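Side-chain contacts in P450 epoxidase (Sorangium cellulosum, PDB 1Q5D), which is a bacterial cytochrome P450, a mainly helical protein that encloses an iron protoporphyrin IX in its interior: residues V267-R272 against R296-L301; T394-Y399 against N405-N410. All blocks are in the same frame, centred on the assembly; numbering follows the deposited sequence.

Interaction 1 (V267-R272 against R296-L301)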
loop_
_atom_site.group_PDB
_atom_site.type_symbol
_atom_site.label_atom_id
_atom_site.label_comp_id
_atom_site.label_asym_id
_atom_site.label_seq_id
_atom_site.Cartn_x
_atom_site.Cartn_y
_atom_site.Cartn_z
ATOM N N VAL A 267 12.575 7.357 5.599
ATOM C CA VAL A 267 13.426 7.888 6.659
ATOM C C VAL A 267 14.531 6.898 7.005
ATOM O O VAL A 267 15.692 7.280 7.130
ATOM C CB VAL A 267 12.610 8.232 7.938
ATOM C CG1 VAL A 267 13.541 8.448 9.129
ATOM C CG2 VAL A 267 11.711 9.480 7.710
ATOM N N LEU A 268 14.167 5.622 7.146
ATOM C CA LEU A 268 15.142 4.571 7.435
ATOM C C LEU A 268 16.248 4.536 6.382
ATOM O O LEU A 268 17.442 4.510 6.711
ATOM C CB LEU A 268 14.453 3.200 7.509
ATOM C CG LEU A 268 15.396 2.006 7.687
ATOM C CD1 LEU A 268 16.400 2.267 8.821
ATOM C CD2 LEU A 268 14.603 0.728 7.965
ATOM N N ASN A 269 15.850 4.519 5.117
ATOM C CA ASN A 269 16.803 4.400 4.034
ATOM C C ASN A 269 17.676 5.628 3.849
ATOM O O ASN A 269 18.804 5.509 3.395
ATOM C CB ASN A 269 16.106 4.015 2.726
ATOM C CG ASN A 269 15.897 2.525 2.609
ATOM O OD1 ASN A 269 16.814 1.778 2.261
ATOM N ND2 ASN A 269 14.686 2.082 2.891
ATOM N N LEU A 270 17.169 6.796 4.225
ATOM C CA LEU A 270 17.961 8.022 4.146
ATOM C C LEU A 270 18.923 8.130 5.330
ATOM O O LEU A 270 20.019 8.663 5.190
ATOM C CB LEU A 270 17.058 9.262 4.047
ATOM C CG LEU A 270 16.363 9.407 2.696
ATOM C CD1 LEU A 270 15.313 10.547 2.697
ATOM C CD2 LEU A 270 17.369 9.592 1.554
ATOM N N LEU A 271 18.524 7.614 6.494
ATOM C CA LEU A 271 19.455 7.494 7.620
ATOM C C LEU A 271 20.562 6.484 7.307
ATOM O O LEU A 271 21.714 6.685 7.700
ATOM C CB LEU A 271 18.731 7.077 8.894
ATOM C CG LEU A 271 17.706 8.064 9.453
ATOM C CD1 LEU A 271 17.016 7.475 10.661
ATOM C CD2 LEU A 271 18.360 9.402 9.803
ATOM N N ARG A 272 20.208 5.414 6.593
ATOM C CA ARG A 272 21.160 4.361 6.211
ATOM C C ARG A 272 22.125 4.738 5.079
ATOM O O ARG A 272 23.183 4.127 4.944
ATOM C CB ARG A 272 20.415 3.085 5.813
ATOM C CG ARG A 272 20.115 2.158 6.960
ATOM C CD ARG A 272 19.289 0.958 6.553
ATOM N NE ARG A 272 18.766 0.231 7.706
ATOM C CZ ARG A 272 17.941 -0.806 7.608
ATOM N NH1 ARG A 272 17.546 -1.228 6.408
ATOM N NH2 ARG A 272 17.503 -1.418 8.707
ATOM N N ARG A 296 11.558 0.921 -4.832
ATOM C CA ARG A 296 12.244 0.068 -5.797
ATOM C C ARG A 296 13.310 -0.774 -5.067
ATOM O O ARG A 296 13.381 -2.003 -5.228
ATOM C CB ARG A 296 12.865 0.958 -6.906
ATOM C CG ARG A 296 13.276 0.220 -8.188
ATOM C CD ARG A 296 14.544 -0.665 -8.041
ATOM N NE ARG A 296 15.668 -0.018 -7.356
ATOM C CZ ARG A 296 16.769 -0.664 -6.945
ATOM N NH1 ARG A 296 16.877 -1.971 -7.128
ATOM N NH2 ARG A 296 17.764 -0.015 -6.354
ATOM N N PHE A 297 14.123 -0.110 -4.252
ATOM C CA PHE A 297 15.266 -0.740 -3.604
ATOM C C PHE A 297 14.818 -1.595 -2.418
ATOM O O PHE A 297 15.352 -2.694 -2.191
ATOM C CB PHE A 297 16.236 0.330 -3.092
ATOM C CG PHE A 297 17.306 -0.198 -2.165
ATOM C CD1 PHE A 297 18.295 -1.044 -2.637
ATOM C CD2 PHE A 297 17.344 0.184 -0.832
ATOM C CE1 PHE A 297 19.282 -1.529 -1.796
ATOM C CE2 PHE A 297 18.334 -0.291 0.013
ATOM C CZ PHE A 297 19.308 -1.144 -0.464
ATOM N N ASP A 298 13.831 -1.096 -1.684
ATOM C CA ASP A 298 13.419 -1.740 -0.433
ATOM C C ASP A 298 11.911 -1.820 -0.335
ATOM O O ASP A 298 11.298 -1.203 0.543
ATOM C CB ASP A 298 13.981 -0.944 0.740
ATOM C CG ASP A 298 14.130 -1.775 2.002
ATOM O OD1 ASP A 298 13.942 -3.013 1.978
ATOM O OD2 ASP A 298 14.447 -1.230 3.073
ATOM N N ASN A 299 11.310 -2.570 -1.248
ATOM C CA ASN A 299 9.876 -2.583 -1.373
ATOM C C ASN A 299 9.224 -3.045 -0.079
ATOM O O ASN A 299 9.688 -4.019 0.546
ATOM C CB ASN A 299 9.443 -3.507 -2.503
ATOM C CG ASN A 299 7.980 -3.365 -2.815
ATOM O OD1 ASN A 299 7.156 -4.215 -2.426
ATOM N ND2 ASN A 299 7.630 -2.275 -3.519
ATOM N N ILE A 300 8.157 -2.348 0.304
ATOM C CA ILE A 300 7.458 -2.603 1.568
ATOM C C ILE A 300 6.622 -3.880 1.606
ATOM O O ILE A 300 6.153 -4.289 2.694
ATOM C CB ILE A 300 6.510 -1.419 1.919
ATOM C CG1 ILE A 300 5.423 -1.284 0.843
ATOM C CG2 ILE A 300 7.309 -0.134 2.192
ATOM C CD1 ILE A 300 4.242 -0.336 1.185
ATOM N N LEU A 301 6.385 -4.486 0.452
ATOM C CA LEU A 301 5.564 -5.693 0.394
ATOM C C LEU A 301 6.377 -6.906 0.838
ATOM O O LEU A 301 7.511 -7.088 0.399
ATOM C CB LEU A 301 5.021 -5.944 -1.009
ATOM C CG LEU A 301 3.991 -4.918 -1.498
ATOM C CD1 LEU A 301 3.488 -5.211 -2.920
ATOM C CD2 LEU A 301 2.827 -4.913 -0.492
HETATM O O HOH W 1 17.422 -0.422 3.693
#
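N269 brings its amide to the edge of the F297 ring and over to the carboxylate of D298. The contact joins the C-terminal half of helix 257-272 to the end of helix K of the P450 fold (helix 287-297), which carries the ExxR motif: R296, just before F297, forms a salt bridge with E293, the other half of the motif. OD1 of N269 lies in the plane of the ring, 3.4 Å from CE2 of F297 and 3.5 Å from CD2, facing the electropositive rim; amide and ring planes stand 81° apart. On the other side of the amide, ND2 of N269 gives a straight but weak hydrogen bond to OD2 of D298, at 3.3 Å, while its stronger link goes to the carbonyl of F265. D298 is the first residue past the helix, and with CG anti to the backbone N (chi1 -156°) its carboxylate points across at helix 257-272. A water bridges three polar groups: it donates to OD1 of N269 at 2.7 Å and to OD2 of D298 at 3.1 Å, and accepts from NH1 of R272. That NH1 stays 4.6 Å from OD2 of D298, too far for a salt bridge; the arginine's charge may still help stabilise the carboxylate, whose OD1 is salt-bridged to R404. The water sits in the guanidinium plane, 2.8 Å from NH1 of R272, while CD2 of L268 lies over one face of that group, offset toward its rim.

Interaction 2 (T394-Y399 against N405-N410)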
loop_
_atom_site.group_PDB
_atom_site.type_symbol
_atom_site.label_atom_id
_atom_site.label_comp_id
_atom_site.label_asym_id
_atom_site.label_seq_id
_atom_site.Cartn_x
_atom_site.Cartn_y
_atom_site.Cartn_z
ATOM N N THR A 394 18.348 -0.347 16.009
ATOM C CA THR A 394 17.707 -1.106 14.938
ATOM C C THR A 394 16.183 -1.047 15.002
ATOM O O THR A 394 15.582 -1.266 16.060
ATOM C CB THR A 394 18.174 -2.579 14.964
ATOM O OG1 THR A 394 19.493 -2.656 15.522
ATOM C CG2 THR A 394 18.367 -3.099 13.548
ATOM N N PRO A 395 15.558 -0.751 13.869
ATOM C CA PRO A 395 14.096 -0.761 13.787
ATOM C C PRO A 395 13.544 -2.146 14.098
ATOM O O PRO A 395 14.188 -3.155 13.825
ATOM C CB PRO A 395 13.815 -0.401 12.323
ATOM C CG PRO A 395 15.097 -0.656 11.600
ATOM C CD PRO A 395 16.193 -0.383 12.590
ATOM N N VAL A 396 12.356 -2.185 14.675
ATOM C CA VAL A 396 11.686 -3.457 14.946
ATOM C C VAL A 396 10.642 -3.759 13.856
ATOM O O VAL A 396 9.831 -2.892 13.505
ATOM C CB VAL A 396 11.031 -3.429 16.356
ATOM C CG1 VAL A 396 10.205 -4.698 16.628
ATOM C CG2 VAL A 396 12.110 -3.214 17.436
ATOM N N PHE A 397 10.673 -4.983 13.324
ATOM C CA PHE A 397 9.746 -5.402 12.273
ATOM C C PHE A 397 8.741 -6.411 12.840
ATOM O O PHE A 397 9.032 -7.075 13.845
ATOM C CB PHE A 397 10.515 -6.009 11.091
ATOM C CG PHE A 397 11.255 -4.984 10.249
ATOM C CD1 PHE A 397 10.656 -4.423 9.133
ATOM C CD2 PHE A 397 12.531 -4.580 10.586
ATOM C CE1 PHE A 397 11.322 -3.464 8.366
ATOM C CE2 PHE A 397 13.208 -3.628 9.824
ATOM C CZ PHE A 397 12.604 -3.074 8.714
ATOM N N GLY A 398 7.578 -6.538 12.197
ATOM C CA GLY A 398 6.564 -7.487 12.642
ATOM C C GLY A 398 6.252 -8.565 11.626
ATOM O O GLY A 398 7.100 -8.895 10.789
ATOM N N TYR A 399 5.030 -9.090 11.676
ATOM C CA TYR A 399 4.609 -10.215 10.838
ATOM C C TYR A 399 3.276 -9.953 10.124
ATOM O O TYR A 399 2.458 -10.867 9.960
ATOM C CB TYR A 399 4.469 -11.489 11.689
ATOM C CG TYR A 399 5.743 -11.930 12.357
ATOM C CD1 TYR A 399 5.964 -11.695 13.715
ATOM C CD2 TYR A 399 6.725 -12.580 11.640
ATOM C CE1 TYR A 399 7.140 -12.094 14.325
ATOM C CE2 TYR A 399 7.903 -12.980 12.240
ATOM C CZ TYR A 399 8.098 -12.748 13.574
ATOM O OH TYR A 399 9.277 -13.159 14.146
ATOM N N ASN A 405 6.242 -4.863 7.843
ATOM C CA ASN A 405 5.795 -3.756 8.679
ATOM C C ASN A 405 6.813 -3.362 9.747
ATOM O O ASN A 405 7.238 -4.198 10.554
ATOM C CB ASN A 405 4.429 -4.078 9.330
ATOM C CG ASN A 405 4.458 -5.353 10.188
ATOM O OD1 ASN A 405 4.998 -6.383 9.780
ATOM N ND2 ASN A 405 3.847 -5.279 11.391
ATOM N N ILE A 406 7.219 -2.097 9.740
ATOM C CA ILE A 406 8.072 -1.579 10.801
ATOM C C ILE A 406 7.198 -1.155 11.970
ATOM O O ILE A 406 6.299 -0.316 11.816
ATOM C CB ILE A 406 8.900 -0.369 10.321
ATOM C CG1 ILE A 406 9.817 -0.766 9.170
ATOM C CG2 ILE A 406 9.743 0.160 11.475
ATOM C CD1 ILE A 406 10.582 0.425 8.531
ATOM N N GLU A 407 7.454 -1.740 13.134
ATOM C CA GLU A 407 6.676 -1.447 14.321
ATOM C C GLU A 407 7.195 -0.215 15.059
ATOM O O GLU A 407 6.417 0.530 15.656
ATOM C CB GLU A 407 6.646 -2.671 15.249
ATOM C CG GLU A 407 5.912 -3.848 14.630
ATOM C CD GLU A 407 5.920 -5.091 15.508
ATOM O OE1 GLU A 407 5.007 -5.914 15.348
ATOM O OE2 GLU A 407 6.823 -5.249 16.345
ATOM N N SER A 408 8.506 -0.012 15.020
ATOM C CA SER A 408 9.133 1.144 15.650
ATOM C C SER A 408 10.413 1.530 14.909
ATOM O O SER A 408 11.166 0.676 14.445
ATOM C CB SER A 408 9.414 0.880 17.140
ATOM O OG SER A 408 10.339 -0.176 17.303
ATOM N N LEU A 409 10.629 2.836 14.782
ATOM C CA LEU A 409 11.816 3.395 14.164
ATOM C C LEU A 409 12.268 4.539 15.059
ATOM O O LEU A 409 11.830 5.684 14.910
ATOM C CB LEU A 409 11.480 3.906 12.754
ATOM C CG LEU A 409 12.621 4.521 11.940
ATOM C CD1 LEU A 409 13.847 3.638 11.984
ATOM C CD2 LEU A 409 12.190 4.795 10.486
ATOM N N ASN A 410 13.121 4.215 16.021
ATOM C CA ASN A 410 13.494 5.166 17.054
ATOM C C ASN A 410 14.708 5.984 16.652
ATOM O O ASN A 410 15.736 5.438 16.244
ATOM C CB ASN A 410 13.727 4.455 18.388
ATOM C CG ASN A 410 12.427 4.142 19.112
ATOM O OD1 ASN A 410 12.032 2.981 19.226
ATOM N ND2 ASN A 410 11.748 5.179 19.591
HETATM O O HOH W 2 2.900 -7.733 13.162
#
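S408 turns OG between its backbone N and carbonyl carbon (chi1 63°), and V396 sets CG1 anti to its own N (chi1 175°); the hydroxyl therefore rests beside V396, 3.5 Å from both CB and CG2, while CG1 is left to meet E407. These residues belong to the C-terminal beta hairpin of the P450, in which strand 396-397 pairs antiparallel with strand 406-412. A classic beta bulge sets two residues, E407 and S408, opposite V396: V396 N bonds to S408 O at 3.1 Å, and E407 N to V396 O at 2.7 Å. Beyond it, G398 N gives a bond of 2.9 Å to N405 O. E407 runs out extended and passes slantwise over the V396 side chain, with OE2 3.4 Å from CG1 of V396 and OE1 over CA of G398. On the other face of the sheet from V396 and S408, the F397 ring runs alongside I406. Next to them CB of P395 meets CD1 of L409 at 4.1 Å and CG2 of I406. N405 folds its amide back along G398 toward the turn, where OD1 accepts from H400 N. A water takes hydrogens from Y399 N at 2.9 Å and from ND2 of N405, which helps fix the rotation of the amide. The direct hydrogen bonds between the two segments are all backbone to backbone. The oxygens of E407 and S408 touch carbons of V396 and G398, so between the segments the side chains supply van der Waals packing in place of charge pairing.

Interaction 1 is complete in the chain before the first residue of interaction 2, and the two centres are 12 Å apart. Helix 257-272 joins them: its L268 and R272 pack against P395 of the hairpin, and L268 also meets I406 and L409, so the helix has the end of helix 287-297 at one flank and the hairpin at another. A second tie runs through R404, at the end of the turn linking the hairpin strands, which shares backbone hydrogen bonds with I300. Segment 296-301 of interaction 1 runs on to L301, which touches the bound EPB, and the side chain of N405 in interaction 2 is about 10 Å from that ligand.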